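Local structure of RNA pseudouridylate synthase domain-containing protein 1 (Homo sapiens, 5VBB) at residues 146-151 with 164-169. The protein probably isomerises uridine to pseudouridine in RNA. Numbering follows the deposited sequence.
Sequences TDLVVL and VLLKPL
Asp147 and Val149 pair with Lys167 and Leu165 in an antiparallel ladder between the two strands of a beta hairpin, 146-156 and 159-168, inside the large sheet of the synthase domain. Val149 N gives a nearly straight bond to Leu165 O (2.9 Å), answered by Leu165 N to Val149 O; Asp147 and Lys167 exchange a second couple, Asp147 N standing 39° out of the carbonyl plane of Lys167. On the face of Thr146, Leu148 and Leu166, the CD2 methyl of Leu166 lies 3.7 Å from Leu148 CG and 4.0 Å from Thr146 CG2. Leu148 and Leu166 run side by side in the same direction, and Leu148 CD2 reaches Val164 CG1 at 4.1 Å. Helix 175-182 packs on this face through Leu176, while its His179 and Gln175 hydrogen-bond Thr146 OG1. On the other face, where Leu250 of helix 247-256 meets Val149 and Leu165, Asp147 OD2 and Lys167 NZ remain 5.9 Å apart; the carboxylate instead forms a salt bridge with Arg111. At the far end Leu151 turns toward the partner strand: CG, anti to the carbonyl carbon (chi1 -59°), comes within 3.9 Å of Leu165 N, and CD1 rests on Val164 C at 3.7 Å. An alanine at Leu151 would probably open a gap over the Val164-Leu165 peptide and leave Leu247 and Leu250 without part of their apolar support. The side chain of Leu166 lies about 11 Å from that of Asp67, the probable catalytic aspartate. An antiparallel hairpin with a helix packed against each face is typical of the central sheet of the pseudouridine synthase fold.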
ATOM      1  N   THR A 146       0.225  -7.016 -10.592  1.00 31.73           N
ATOM      2  CA  THR A 146       1.096  -6.178  -9.779  1.00 32.21           C
ATOM      3  C   THR A 146       2.438  -6.058 -10.459  1.00 38.10           C
ATOM      4  O   THR A 146       3.096  -7.067 -10.748  1.00 39.01           O
ATOM      5  CB  THR A 146       1.340  -6.722  -8.350  1.00 36.25           C
ATOM      6  OG1 THR A 146       0.122  -6.852  -7.659  1.00 36.34           O
ATOM      7  CG2 THR A 146       2.229  -5.794  -7.527  1.00 35.99           C
ATOM      8  N   ASP A 147       2.829  -4.837 -10.725  1.00 33.32           N
ATOM      9  CA  ASP A 147       4.136  -4.521 -11.267  1.00 34.57           C
ATOM     10  C   ASP A 147       5.081  -4.207 -10.104  1.00 35.37           C
ATOM     11  O   ASP A 147       4.817  -3.309  -9.315  1.00 35.69           O
ATOM     12  CB  ASP A 147       4.002  -3.344 -12.207  1.00 37.34           C
ATOM     13  CG  ASP A 147       5.262  -2.881 -12.878  1.00 47.99           C
ATOM     14  OD1 ASP A 147       6.132  -3.724 -13.151  1.00 46.46           O
ATOM     15  OD2 ASP A 147       5.335  -1.686 -13.226  1.00 56.95           O
ATOM     16  N   LEU A 148       6.165  -4.940  -9.999  1.00 34.17           N
ATOM     17  CA  LEU A 148       7.130  -4.800  -8.892  1.00 31.66           C
ATOM     18  C   LEU A 148       8.460  -4.334  -9.474  1.00 36.36           C
ATOM     19  O   LEU A 148       9.021  -5.028 -10.321  1.00 37.17           O
ATOM     20  CB  LEU A 148       7.306  -6.169  -8.207  1.00 31.66           C
ATOM     21  CG  LEU A 148       8.237  -6.292  -6.991  1.00 33.18           C
ATOM     22  CD1 LEU A 148       7.845  -7.464  -6.137  1.00 34.97           C
ATOM     23  CD2 LEU A 148       9.736  -6.493  -7.386  1.00 34.92           C
ATOM     24  N   VAL A 149       9.012  -3.252  -8.941  1.00 33.11           N
ATOM     25  CA  VAL A 149      10.321  -2.712  -9.322  1.00 33.70           C
ATOM     26  C   VAL A 149      11.229  -2.747  -8.057  1.00 37.07           C
ATOM     27  O   VAL A 149      10.903  -2.142  -7.019  1.00 35.75           O
ATOM     28  CB  VAL A 149      10.176  -1.268  -9.892  1.00 36.10           C
ATOM     29  CG1 VAL A 149      11.533  -0.674 -10.254  1.00 37.72           C
ATOM     30  CG2 VAL A 149       9.263  -1.253 -11.119  1.00 36.12           C
ATOM     31  N   VAL A 150      12.383  -3.382  -8.172  1.00 33.71           N
ATOM     32  CA  VAL A 150      13.311  -3.481  -7.053  1.00 34.72           C
ATOM     33  C   VAL A 150      14.105  -2.176  -6.949  1.00 39.30           C
ATOM     34  O   VAL A 150      14.741  -1.787  -7.914  1.00 37.56           O
ATOM     35  CB  VAL A 150      14.232  -4.708  -7.168  1.00 38.05           C
ATOM     36  CG1 VAL A 150      15.160  -4.797  -5.980  1.00 38.45           C
ATOM     37  CG2 VAL A 150      13.432  -6.000  -7.283  1.00 37.43           C
ATOM     38  N   LEU A 151      14.060  -1.508  -5.779  1.00 36.12           N
ATOM     39  CA  LEU A 151      14.754  -0.246  -5.566  1.00 36.03           C
ATOM     40  C   LEU A 151      16.121  -0.481  -4.961  1.00 40.59           C
ATOM     41  O   LEU A 151      17.114   0.097  -5.409  1.00 39.88           O
ATOM     42  CB  LEU A 151      13.939   0.656  -4.656  1.00 36.27           C
ATOM     43  CG  LEU A 151      12.567   1.013  -5.145  1.00 40.06           C
ATOM     44  CD1 LEU A 151      11.790   1.697  -4.032  1.00 40.03           C
ATOM     45  CD2 LEU A 151      12.632   1.808  -6.465  1.00 39.80           C
ATOM     46  N   VAL A 164      11.093  -2.219  -2.413  1.00 34.50           N
ATOM     47  CA  VAL A 164      10.459  -2.239  -3.721  1.00 33.78           C
ATOM     48  C   VAL A 164       9.414  -1.178  -3.883  1.00 36.16           C
ATOM     49  O   VAL A 164       8.828  -0.717  -2.901  1.00 33.75           O
ATOM     50  CB  VAL A 164       9.820  -3.623  -4.027  1.00 37.58           C
ATOM     51  CG1 VAL A 164      10.828  -4.756  -3.873  1.00 37.21           C
ATOM     52  CG2 VAL A 164       8.598  -3.879  -3.137  1.00 37.29           C
ATOM     53  N   LEU A 165       9.104  -0.876  -5.156  1.00 32.27           N
ATOM     54  CA  LEU A 165       7.983  -0.036  -5.556  1.00 33.55           C
ATOM     55  C   LEU A 165       6.972  -1.018  -6.175  1.00 36.02           C
ATOM     56  O   LEU A 165       7.350  -1.831  -7.034  1.00 36.72           O
ATOM     57  CB  LEU A 165       8.423   1.007  -6.586  1.00 34.98           C
ATOM     58  CG  LEU A 165       7.355   1.978  -7.148  1.00 39.66           C
ATOM     59  CD1 LEU A 165       6.806   2.861  -6.078  1.00 41.86           C
ATOM     60  CD2 LEU A 165       7.944   2.854  -8.189  1.00 45.54           C
ATOM     61  N   LEU A 166       5.704  -0.946  -5.760  1.00 31.84           N
ATOM     62  CA  LEU A 166       4.644  -1.815  -6.262  1.00 31.53           C
ATOM     63  C   LEU A 166       3.572  -1.007  -6.894  1.00 33.85           C
ATOM     64  O   LEU A 166       3.054  -0.094  -6.257  1.00 33.41           O
ATOM     65  CB  LEU A 166       4.041  -2.637  -5.136  1.00 32.04           C
ATOM     66  CG  LEU A 166       5.029  -3.563  -4.411  1.00 36.30           C
ATOM     67  CD1 LEU A 166       4.532  -3.936  -3.072  1.00 36.03           C
ATOM     68  CD2 LEU A 166       5.358  -4.769  -5.233  1.00 35.53           C
ATOM     69  N   LYS A 167       3.211  -1.318  -8.138  1.00 33.78           N
ATOM     70  CA  LYS A 167       2.128  -0.611  -8.818  1.00 33.09           C
ATOM     71  C   LYS A 167       1.068  -1.637  -9.188  1.00 37.20           C
ATOM     72  O   LYS A 167       1.254  -2.419 -10.125  1.00 37.82           O
ATOM     73  CB  LYS A 167       2.654   0.109 -10.044  1.00 36.29           C
ATOM     74  CG  LYS A 167       1.623   1.042 -10.683  1.00 48.35           C
ATOM     75  CD  LYS A 167       2.113   1.545 -12.001  1.00 60.31           C
ATOM     76  CE  LYS A 167       1.044   2.286 -12.736  1.00 61.78           C
ATOM     77  NZ  LYS A 167       1.529   2.745 -14.055  1.00 85.26           N
ATOM     78  N   PRO A 168      -0.027  -1.713  -8.427  1.00 34.44           N
ATOM     79  CA  PRO A 168      -1.088  -2.640  -8.822  1.00 35.57           C
ATOM     80  C   PRO A 168      -1.923  -2.046  -9.951  1.00 40.10           C
ATOM     81  O   PRO A 168      -2.209  -0.857  -9.919  1.00 40.50           O
ATOM     82  CB  PRO A 168      -1.932  -2.773  -7.569  1.00 37.93           C
ATOM     83  CG  PRO A 168      -1.761  -1.474  -6.813  1.00 40.62           C
ATOM     84  CD  PRO A 168      -0.423  -0.887  -7.269  1.00 36.14           C
ATOM     85  N   LEU A 169      -2.310  -2.860 -10.921  1.00 36.19           N
ATOM     86  CA  LEU A 169      -3.224  -2.431 -11.977  1.00 35.30           C
ATOM     87  C   LEU A 169      -4.599  -3.009 -11.734  1.00 38.37           C
ATOM     88  O   LEU A 169      -5.464  -2.803 -12.555  1.00 38.55           O
ATOM     89  CB  LEU A 169      -2.697  -2.815 -13.356  1.00 34.97           C
ATOM     90  CG  LEU A 169      -1.383  -2.104 -13.732  1.00 40.38           C
ATOM     91  CD1 LEU A 169      -0.881  -2.553 -15.080  1.00 41.52           C
ATOM     92  CD2 LEU A 169      -1.567  -0.585 -13.750  1.00 45.11           C
TER